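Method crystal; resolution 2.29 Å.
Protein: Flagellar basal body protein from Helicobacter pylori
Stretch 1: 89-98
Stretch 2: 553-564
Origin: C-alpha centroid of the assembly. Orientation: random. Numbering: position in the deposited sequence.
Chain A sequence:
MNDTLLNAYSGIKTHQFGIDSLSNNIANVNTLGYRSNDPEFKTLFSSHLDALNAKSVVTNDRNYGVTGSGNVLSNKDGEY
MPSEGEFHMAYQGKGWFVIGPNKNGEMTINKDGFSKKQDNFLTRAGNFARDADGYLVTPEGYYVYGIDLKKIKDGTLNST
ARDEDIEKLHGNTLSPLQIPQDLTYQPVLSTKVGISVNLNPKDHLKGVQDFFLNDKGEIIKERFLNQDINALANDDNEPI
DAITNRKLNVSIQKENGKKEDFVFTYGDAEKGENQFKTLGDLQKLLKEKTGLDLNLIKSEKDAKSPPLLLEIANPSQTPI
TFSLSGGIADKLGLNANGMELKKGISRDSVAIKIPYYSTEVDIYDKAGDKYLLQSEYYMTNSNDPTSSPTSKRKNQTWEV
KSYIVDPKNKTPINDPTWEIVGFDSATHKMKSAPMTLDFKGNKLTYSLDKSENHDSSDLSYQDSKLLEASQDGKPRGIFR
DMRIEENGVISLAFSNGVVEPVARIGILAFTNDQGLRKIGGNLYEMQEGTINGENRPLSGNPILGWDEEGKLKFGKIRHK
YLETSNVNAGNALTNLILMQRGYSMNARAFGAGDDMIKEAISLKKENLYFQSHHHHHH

Stretch 1 89-98: MAYQGKGWFV
Stretch 2 553-564: KFGKIRHKYLET

Residues 89-93 and 555-559 pair as neighbouring antiparallel strands, their N-to-C directions 160° apart and their axes approaching to 4.5 Å; the contact buries 763 Å² in all. The register sets Gly 93 against Gly 555, Gln 92 against Lys 556, Tyr 91 against Ile 557, Ala 90 against Arg 558 and Met 89 against His 559.

Stretch 2 enters through Lys 553 (phi/psi -86/-32), which makes no contact with stretch 1. At Phe 554 (-117/3; chi1 -39°, chi2 -62°), the carbonyl accepts a long hydrogen bond from the backbone of Lys 94 (N to Phe 554 O, 3.3 Å). Water 1 lies between the stretches, accepting from Phe 554 N (2.6 Å) and donating to Tyr 91 OH (3.0 Å). Tyr 91 OH also donates to Lys 94 O (2.7 Å), tying the tyrosine to the segment that follows its own strand.

Gly 555 (-171/-163) faces Gly 93 (102/-169), with their CA atoms 4.2 Å apart. Neither position has room for a CB: one on Gly 555 would strike Gln 92 O and the Tyr 91 ring, one on Gly 93 would strike Phe 554 O.

Extended geometry continues through Lys 556 (-148/144), a hydrogen-bonded pair with Gln 92: Gln 92 N to Lys 556 O is 2.9 Å and Lys 556 N to Gln 92 O is 3.0 Å. Their side chains share a face with Ala 90 and Arg 558, and both polar chains suit its more open end.

Ile 557 (-98/134; chi1 m, chi2 t) occupies the other face with Met 89 and Tyr 91. Its branched aliphatic chain fills this buried side: CG2 is 4.0 Å from Met 89 SD, CG1 is 4.0 Å from Tyr 91 CD2, and CD1 meets the edge of the Phe 97 ring, 4.3 Å from CE1. Tyr 91 has chi1 t, chi2 -119°; Met 89 is p, t, p.

Arg 558 (-117/109; m, t, p, chi4 160°) pairs with Ala 90 through Arg 558 N to Ala 90 O (2.6 Å) and Ala 90 N to Arg 558 O (2.9 Å). It also opens a type II turn, continuing through His 559 (-72/136) and Lys 560 (69/29) to Tyr 561 (-128/156). The turn brings Tyr 561 CB within 4.2 Å of Ala 90 CB, where the small alanine is buried.

Leu 562 (-129/171; m, t) brings CD2 to 3.5 Å from Met 89 O. Glu 563 (-107/156; chi1 t) receives a hydrogen bond at OE1 from water 2 (2.6 Å), which accepts from Tyr 91 N (2.7 Å). Thr 564 is out of reach.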

# COMPACT_ATOMS: atom_id res chain seq x y z
N MET A 89 2.19 -32.34 -23.21
CA MET A 89 2.73 -32.59 -21.89
C MET A 89 2.85 -34.09 -21.66
O MET A 89 2.27 -34.90 -22.40
CB MET A 89 1.85 -31.96 -20.79
CG MET A 89 0.39 -32.42 -20.81
SD MET A 89 -0.62 -31.54 -19.60
CE MET A 89 -0.89 -29.99 -20.46
N ALA A 90 3.61 -34.46 -20.63
CA ALA A 90 3.85 -35.85 -20.29
C ALA A 90 3.79 -36.02 -18.78
O ALA A 90 4.29 -35.18 -18.03
CB ALA A 90 5.20 -36.34 -20.83
N TYR A 91 3.18 -37.12 -18.34
CA TYR A 91 3.02 -37.44 -16.93
C TYR A 91 4.00 -38.54 -16.55
O TYR A 91 4.02 -39.60 -17.20
CB TYR A 91 1.58 -37.87 -16.64
CG TYR A 91 1.30 -38.17 -15.17
CD1 TYR A 91 0.88 -39.43 -14.77
CD2 TYR A 91 1.45 -37.19 -14.20
CE1 TYR A 91 0.61 -39.71 -13.43
CE2 TYR A 91 1.19 -37.46 -12.85
CZ TYR A 91 0.77 -38.72 -12.48
OH TYR A 91 0.51 -39.00 -11.16
N GLN A 92 4.81 -38.30 -15.53
CA GLN A 92 5.64 -39.32 -14.91
C GLN A 92 4.99 -39.81 -13.63
O GLN A 92 4.38 -39.03 -12.90
CB GLN A 92 7.04 -38.79 -14.59
CG GLN A 92 7.97 -38.66 -15.76
CD GLN A 92 9.38 -38.35 -15.29
OE1 GLN A 92 10.25 -37.97 -16.08
NE2 GLN A 92 9.62 -38.51 -13.99
N GLY A 93 5.14 -41.09 -13.34
CA GLY A 93 4.53 -41.66 -12.15
C GLY A 93 3.27 -42.44 -12.46
O GLY A 93 2.93 -42.72 -13.61
N LYS A 94 2.55 -42.79 -11.38
CA LYS A 94 1.32 -43.56 -11.49
C LYS A 94 0.13 -42.61 -11.61
O LYS A 94 0.02 -41.65 -10.85
CB LYS A 94 1.15 -44.47 -10.28
CG LYS A 94 0.87 -45.94 -10.64
CD LYS A 94 2.03 -46.54 -11.43
CE LYS A 94 1.83 -48.02 -11.72
NZ LYS A 94 2.82 -48.49 -12.73
N GLY A 95 -0.76 -42.90 -12.56
CA GLY A 95 -1.91 -42.05 -12.78
C GLY A 95 -2.24 -41.78 -14.23
O GLY A 95 -1.52 -42.21 -15.14
N TRP A 96 -3.32 -41.03 -14.46
CA TRP A 96 -3.91 -40.88 -15.78
C TRP A 96 -4.39 -39.46 -15.99
O TRP A 96 -4.91 -38.83 -15.06
CB TRP A 96 -5.10 -41.82 -15.97
CG TRP A 96 -4.77 -43.24 -15.68
CD1 TRP A 96 -4.80 -43.86 -14.46
CD2 TRP A 96 -4.35 -44.21 -16.62
NE1 TRP A 96 -4.42 -45.17 -14.59
CE2 TRP A 96 -4.14 -45.41 -15.91
CE3 TRP A 96 -4.13 -44.20 -18.00
CZ2 TRP A 96 -3.73 -46.58 -16.54
CZ3 TRP A 96 -3.72 -45.35 -18.62
CH2 TRP A 96 -3.52 -46.53 -17.88
N PHE A 97 -4.21 -38.96 -17.21
CA PHE A 97 -5.00 -37.84 -17.67
C PHE A 97 -6.46 -38.25 -17.72
O PHE A 97 -6.79 -39.43 -17.84
CB PHE A 97 -4.52 -37.36 -19.05
CG PHE A 97 -3.14 -36.74 -19.04
CD1 PHE A 97 -2.83 -35.74 -18.14
CD2 PHE A 97 -2.16 -37.18 -19.91
CE1 PHE A 97 -1.57 -35.17 -18.11
CE2 PHE A 97 -0.89 -36.61 -19.89
CZ PHE A 97 -0.59 -35.61 -18.99
N VAL A 98 -7.35 -37.27 -17.61
CA VAL A 98 -8.79 -37.50 -17.64
C VAL A 98 -9.39 -36.74 -18.80
O VAL A 98 -9.10 -35.55 -18.98
CB VAL A 98 -9.48 -37.06 -16.34
CG1 VAL A 98 -10.80 -37.78 -16.23
CG2 VAL A 98 -8.57 -37.28 -15.15
N LYS A 553 0.35 -36.31 -5.73
CA LYS A 553 0.89 -37.34 -4.87
C LYS A 553 1.74 -38.43 -5.47
O LYS A 553 2.64 -38.91 -4.85
CB LYS A 553 -0.24 -37.99 -4.12
CG LYS A 553 -0.94 -37.12 -3.21
CD LYS A 553 -2.09 -37.84 -2.61
CE LYS A 553 -3.27 -37.80 -3.50
NZ LYS A 553 -4.32 -38.69 -3.05
N PHE A 554 1.45 -38.79 -6.70
CA PHE A 554 2.10 -39.89 -7.35
C PHE A 554 2.92 -39.61 -8.58
O PHE A 554 3.44 -40.51 -9.18
CB PHE A 554 1.01 -40.90 -7.70
CG PHE A 554 -0.04 -41.04 -6.65
CD1 PHE A 554 0.29 -41.49 -5.41
CD2 PHE A 554 -1.33 -40.70 -6.89
CE1 PHE A 554 -0.66 -41.61 -4.43
CE2 PHE A 554 -2.29 -40.82 -5.92
CZ PHE A 554 -1.96 -41.28 -4.69
N GLY A 555 3.05 -38.36 -8.96
CA GLY A 555 3.82 -38.07 -10.14
C GLY A 555 4.10 -36.62 -10.35
O GLY A 555 3.98 -35.82 -9.45
N LYS A 556 4.47 -36.30 -11.57
CA LYS A 556 4.79 -34.94 -11.98
C LYS A 556 4.40 -34.78 -13.45
O LYS A 556 4.53 -35.72 -14.24
CB LYS A 556 6.28 -34.64 -11.78
CG LYS A 556 7.15 -34.85 -13.02
CD LYS A 556 8.60 -35.12 -12.66
CE LYS A 556 9.14 -34.06 -11.71
NZ LYS A 556 10.39 -34.50 -11.02
N ILE A 557 3.91 -33.59 -13.79
CA ILE A 557 3.53 -33.26 -15.16
C ILE A 557 4.68 -32.49 -15.81
O ILE A 557 5.23 -31.57 -15.21
CB ILE A 557 2.23 -32.44 -15.19
CG1 ILE A 557 1.06 -33.28 -14.68
CG2 ILE A 557 1.94 -31.97 -16.59
CD1 ILE A 557 -0.31 -32.63 -14.87
N ARG A 558 5.03 -32.87 -17.03
CA ARG A 558 6.17 -32.28 -17.73
C ARG A 558 5.69 -31.56 -18.99
O ARG A 558 5.29 -32.21 -19.97
CB ARG A 558 7.20 -33.36 -18.07
CG ARG A 558 7.86 -33.96 -16.84
CD ARG A 558 8.70 -35.18 -17.20
NE ARG A 558 9.74 -34.85 -18.18
CZ ARG A 558 10.82 -35.59 -18.40
NH1 ARG A 558 11.02 -36.70 -17.71
NH2 ARG A 558 11.71 -35.20 -19.32
N HIS A 559 5.74 -30.23 -18.97
CA HIS A 559 5.28 -29.43 -20.10
C HIS A 559 6.24 -29.55 -21.28
O HIS A 559 7.47 -29.53 -21.11
CB HIS A 559 5.12 -27.97 -19.67
CG HIS A 559 4.35 -27.12 -20.64
ND1 HIS A 559 4.37 -25.74 -20.60
CD2 HIS A 559 3.52 -27.45 -21.66
CE1 HIS A 559 3.60 -25.26 -21.56
NE2 HIS A 559 3.07 -26.28 -22.22
N LYS A 560 5.67 -29.71 -22.47
CA LYS A 560 6.40 -29.72 -23.75
C LYS A 560 7.29 -30.95 -23.92
O LYS A 560 8.31 -30.89 -24.62
CB LYS A 560 7.18 -28.41 -23.94
CG LYS A 560 6.23 -27.23 -24.12
CD LYS A 560 6.91 -25.94 -24.52
CE LYS A 560 5.90 -25.01 -25.19
NZ LYS A 560 6.24 -23.57 -25.04
N TYR A 561 6.90 -32.06 -23.30
CA TYR A 561 7.42 -33.39 -23.61
C TYR A 561 6.25 -34.33 -23.86
O TYR A 561 5.13 -34.11 -23.38
CB TYR A 561 8.29 -33.95 -22.48
CG TYR A 561 9.64 -33.30 -22.32
CD1 TYR A 561 10.80 -33.88 -22.83
CD2 TYR A 561 9.77 -32.09 -21.64
CE1 TYR A 561 12.04 -33.29 -22.66
CE2 TYR A 561 11.00 -31.49 -21.47
CZ TYR A 561 12.14 -32.09 -21.98
OH TYR A 561 13.36 -31.47 -21.82
N LEU A 562 6.51 -35.40 -24.62
CA LEU A 562 5.51 -36.43 -24.90
C LEU A 562 6.10 -37.81 -24.60
O LEU A 562 7.30 -37.97 -24.35
CB LEU A 562 5.02 -36.35 -26.36
CG LEU A 562 4.15 -35.15 -26.74
CD1 LEU A 562 3.76 -35.16 -28.22
CD2 LEU A 562 2.90 -35.10 -25.86
N GLU A 563 5.23 -38.82 -24.64
CA GLU A 563 5.56 -40.16 -24.18
C GLU A 563 5.73 -41.12 -25.35
O GLU A 563 5.22 -40.90 -26.45
CB GLU A 563 4.47 -40.67 -23.23
CG GLU A 563 4.78 -41.97 -22.51
CD GLU A 563 4.25 -42.00 -21.09
OE1 GLU A 563 3.93 -40.92 -20.55
OE2 GLU A 563 4.16 -43.11 -20.51
N THR A 564 6.48 -42.20 -25.08
CA THR A 564 6.66 -43.35 -25.97
C THR A 564 6.99 -42.98 -27.41
O THR A 564 8.01 -43.40 -27.93
CB THR A 564 5.40 -44.26 -25.96
OG1 THR A 564 5.38 -45.03 -24.75
CG2 THR A 564 5.40 -45.20 -27.16
O HOH W 1 -0.08 -37.72 -8.56
O HOH W 2 2.31 -38.88 -20.25